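Local coordinates for putative alpha-N-acetylgalactosaminidase (Bacillus halodurans C-125, PDB 3CC1), which probably hydrolyses terminal alpha-linked N-acetylgalactosamine from glycoconjugates, at residues V389-V400 with M425-R433. Residues are numbered along the deposited sequence; the frame is centred on the assembly and turned at random. Where two conformers were deposited one is given.
Sequences VGIMETVQLFNV and MMLKLSPDR
L397 and L429 face each other as a non-hydrogen-bonded antiparallel pair, their side chains side by side and pointing the same way, with L397 CD2 3.5 Å from L429 CG and close to CD1 as well. The CD2 branch of L429 reaches I391 CD1 and meets V389 CG2 tip to tip, both at 4.0 Å, so one leucine of 425-431 packs against both strand 395-399 and the loop that leads into it. Branched aliphatics suit this buried face. Further along it, N399 CG, anti to the backbone N (chi1 178°), carries the amide across the bent chain of selenomethionine M425, with ND2 3.4 Å from SE. OD1 accepts a 2.6 Å bond from a water that also takes the N-H of M426, a water bridge between the two strands.

The opposite face carries F398, K428 and S430. The hydroxyl OG of S430 sits at the ring edge, 3.2 Å from F398 CE1, while the ammonium of K428 hangs over the ring face, too far for more than a weak cation-pi attraction; its NZ bonds a polyether chain probably left by crystallisation. Polar K428 and S430 suit this more open face, which helps line the polyether pocket. Paired backbone bonds link Q396 with S430 and F398 with K428, and V400 N also bonds M426 O.

In the C-terminal beta-sandwich domain of the alpha-galactosidase family, strand 395-399 lies between 424-431 and 404-409, and 368-374 flanks 424-431 on its other side; F415 of strand 415-419 packs against L397 and L427.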
# COMPACT_ATOMS: atom_id res chain seq x y z
N VAL A 389 -25.32 8.41 6.73
CA VAL A 389 -25.13 9.44 7.76
C VAL A 389 -26.23 9.45 8.82
O VAL A 389 -26.30 10.35 9.64
CB VAL A 389 -24.87 10.83 7.16
CG1 VAL A 389 -23.54 10.77 6.28
CG2 VAL A 389 -26.08 11.35 6.36
N GLY A 390 -27.06 8.41 8.83
CA GLY A 390 -28.00 8.20 9.94
C GLY A 390 -29.36 8.84 9.76
O GLY A 390 -30.13 8.90 10.71
N ILE A 391 -29.67 9.27 8.53
CA ILE A 391 -30.93 10.02 8.28
C ILE A 391 -31.89 9.16 7.48
O ILE A 391 -31.50 8.49 6.53
CB ILE A 391 -30.62 11.37 7.57
CG1 ILE A 391 -29.70 12.22 8.46
CG2 ILE A 391 -31.86 12.16 7.17
CD1 ILE A 391 -29.17 13.52 7.81
N MSE A 392 -33.15 9.16 7.90
CA MSE A 392 -34.19 8.34 7.30
C MSE A 392 -35.39 9.19 6.92
O MSE A 392 -36.47 8.68 6.79
CB MSE A 392 -34.64 7.26 8.27
CG MSE A 392 -33.54 6.27 8.60
SE MSE A 392 -33.91 5.15 10.10
CE MSE A 392 -33.45 6.44 11.43
N GLU A 393 -35.18 10.48 6.76
CA GLU A 393 -36.22 11.41 6.32
C GLU A 393 -35.62 12.23 5.17
O GLU A 393 -34.42 12.34 5.07
CB GLU A 393 -36.61 12.34 7.45
CG GLU A 393 -37.41 11.64 8.59
N THR A 394 -36.48 12.84 4.36
CA THR A 394 -36.03 13.71 3.28
C THR A 394 -35.35 14.95 3.83
O THR A 394 -35.71 15.46 4.90
CB THR A 394 -37.20 14.09 2.37
OG1 THR A 394 -37.67 12.89 1.77
CG2 THR A 394 -36.77 15.04 1.24
N VAL A 395 -34.34 15.43 3.10
CA VAL A 395 -33.58 16.61 3.49
C VAL A 395 -33.44 17.55 2.31
O VAL A 395 -33.66 17.17 1.16
CB VAL A 395 -32.13 16.26 4.00
CG1 VAL A 395 -32.17 15.34 5.20
CG2 VAL A 395 -31.22 15.68 2.86
N GLN A 396 -33.15 18.81 2.65
CA GLN A 396 -32.70 19.87 1.72
C GLN A 396 -31.16 19.88 1.70
O GLN A 396 -30.54 19.78 2.75
CB GLN A 396 -33.26 21.25 2.17
CG GLN A 396 -34.65 21.67 1.57
CD GLN A 396 -35.49 22.63 2.42
OE1 GLN A 396 -36.71 22.42 2.56
NE2 GLN A 396 -34.89 23.69 2.96
N LEU A 397 -30.55 19.97 0.51
CA LEU A 397 -29.08 20.00 0.42
C LEU A 397 -28.62 21.38 -0.02
O LEU A 397 -29.13 21.93 -1.00
CB LEU A 397 -28.52 18.97 -0.57
CG LEU A 397 -28.78 17.48 -0.40
CD1 LEU A 397 -28.05 16.68 -1.47
CD2 LEU A 397 -28.33 17.03 0.99
N PHE A 398 -27.64 21.91 0.71
CA PHE A 398 -27.03 23.22 0.40
C PHE A 398 -25.54 23.08 0.25
O PHE A 398 -24.90 22.25 0.92
CB PHE A 398 -27.28 24.24 1.51
CG PHE A 398 -28.71 24.53 1.76
CD1 PHE A 398 -29.48 23.69 2.56
CD2 PHE A 398 -29.31 25.62 1.21
CE1 PHE A 398 -30.81 23.95 2.81
CE2 PHE A 398 -30.67 25.89 1.45
CZ PHE A 398 -31.40 25.05 2.24
N ASN A 399 -25.01 23.88 -0.67
CA ASN A 399 -23.58 24.08 -0.88
C ASN A 399 -23.10 25.10 0.13
O ASN A 399 -23.48 26.26 0.07
CB ASN A 399 -23.35 24.58 -2.31
CG ASN A 399 -21.87 24.86 -2.63
OD1 ASN A 399 -21.08 25.21 -1.78
ND2 ASN A 399 -21.52 24.75 -3.90
N VAL A 400 -22.29 24.67 1.08
CA VAL A 400 -21.94 25.56 2.22
C VAL A 400 -21.09 26.74 1.76
O VAL A 400 -21.31 27.87 2.17
CB VAL A 400 -21.25 24.79 3.37
CG1 VAL A 400 -20.76 25.81 4.46
CG2 VAL A 400 -22.18 23.73 3.96
N MSE A 425 -16.87 19.13 -2.42
CA MSE A 425 -18.08 19.85 -2.10
C MSE A 425 -18.44 19.64 -0.66
O MSE A 425 -18.53 18.49 -0.18
CB MSE A 425 -19.20 19.35 -2.97
CG MSE A 425 -20.52 19.72 -2.33
SE MSE A 425 -21.05 21.48 -2.99
CE MSE A 425 -21.93 20.37 -4.30
N MSE A 426 -18.71 20.74 0.04
CA MSE A 426 -19.23 20.67 1.40
C MSE A 426 -20.75 20.92 1.41
O MSE A 426 -21.22 21.98 0.97
CB MSE A 426 -18.50 21.66 2.30
CG MSE A 426 -18.98 21.65 3.73
SE MSE A 426 -18.45 20.08 4.70
CE MSE A 426 -16.70 20.65 5.36
N LEU A 427 -21.49 19.91 1.86
CA LEU A 427 -22.95 19.98 1.88
C LEU A 427 -23.46 20.16 3.30
O LEU A 427 -22.91 19.61 4.27
CB LEU A 427 -23.58 18.71 1.30
CG LEU A 427 -23.15 18.24 -0.10
CD1 LEU A 427 -23.52 16.80 -0.31
CD2 LEU A 427 -23.82 19.09 -1.16
N LYS A 428 -24.50 20.98 3.41
CA LYS A 428 -25.36 20.99 4.60
C LYS A 428 -26.65 20.28 4.27
O LYS A 428 -27.28 20.54 3.26
CB LYS A 428 -25.68 22.42 5.05
CG LYS A 428 -26.59 22.47 6.29
CD LYS A 428 -26.65 23.85 6.92
CE LYS A 428 -27.64 24.77 6.26
NZ LYS A 428 -27.59 26.13 6.92
N LEU A 429 -27.02 19.36 5.16
CA LEU A 429 -28.25 18.62 5.03
C LEU A 429 -29.18 19.13 6.09
O LEU A 429 -28.92 18.93 7.28
CB LEU A 429 -28.01 17.12 5.27
CG LEU A 429 -27.27 16.27 4.25
CD1 LEU A 429 -25.98 16.89 3.87
CD2 LEU A 429 -27.03 14.88 4.78
N SER A 430 -30.25 19.82 5.71
CA SER A 430 -31.22 20.24 6.72
C SER A 430 -32.55 19.54 6.54
O SER A 430 -32.86 19.03 5.47
CB SER A 430 -31.36 21.78 6.81
OG SER A 430 -31.49 22.40 5.56
N PRO A 431 -33.33 19.50 7.61
CA PRO A 431 -34.61 18.86 7.55
C PRO A 431 -35.48 19.44 6.46
O PRO A 431 -35.47 20.65 6.20
CB PRO A 431 -35.22 19.10 8.93
CG PRO A 431 -34.26 19.90 9.71
CD PRO A 431 -33.07 20.18 8.89
N ASP A 432 -36.19 18.56 5.80
CA ASP A 432 -37.07 18.94 4.74
C ASP A 432 -38.17 19.80 5.34
O ASP A 432 -38.80 19.44 6.32
CB ASP A 432 -37.72 17.73 4.12
CG ASP A 432 -38.43 18.05 2.85
OD1 ASP A 432 -37.86 18.82 2.04
OD2 ASP A 432 -39.52 17.46 2.65
N ARG A 433 -38.37 20.97 4.74
CA ARG A 433 -39.29 21.95 5.30
C ARG A 433 -40.47 22.03 4.35
O ARG A 433 -40.25 22.17 3.13
CB ARG A 433 -38.61 23.30 5.50
CG ARG A 433 -37.53 23.29 6.60
CD ARG A 433 -38.13 22.85 7.96
NE ARG A 433 -37.19 22.93 9.07
CZ ARG A 433 -37.37 22.28 10.22
NH1 ARG A 433 -38.42 21.50 10.38
NH2 ARG A 433 -36.50 22.40 11.21
OXT ARG A 433 -41.61 21.87 4.82
O HOH W 1 -19.23 23.60 -0.98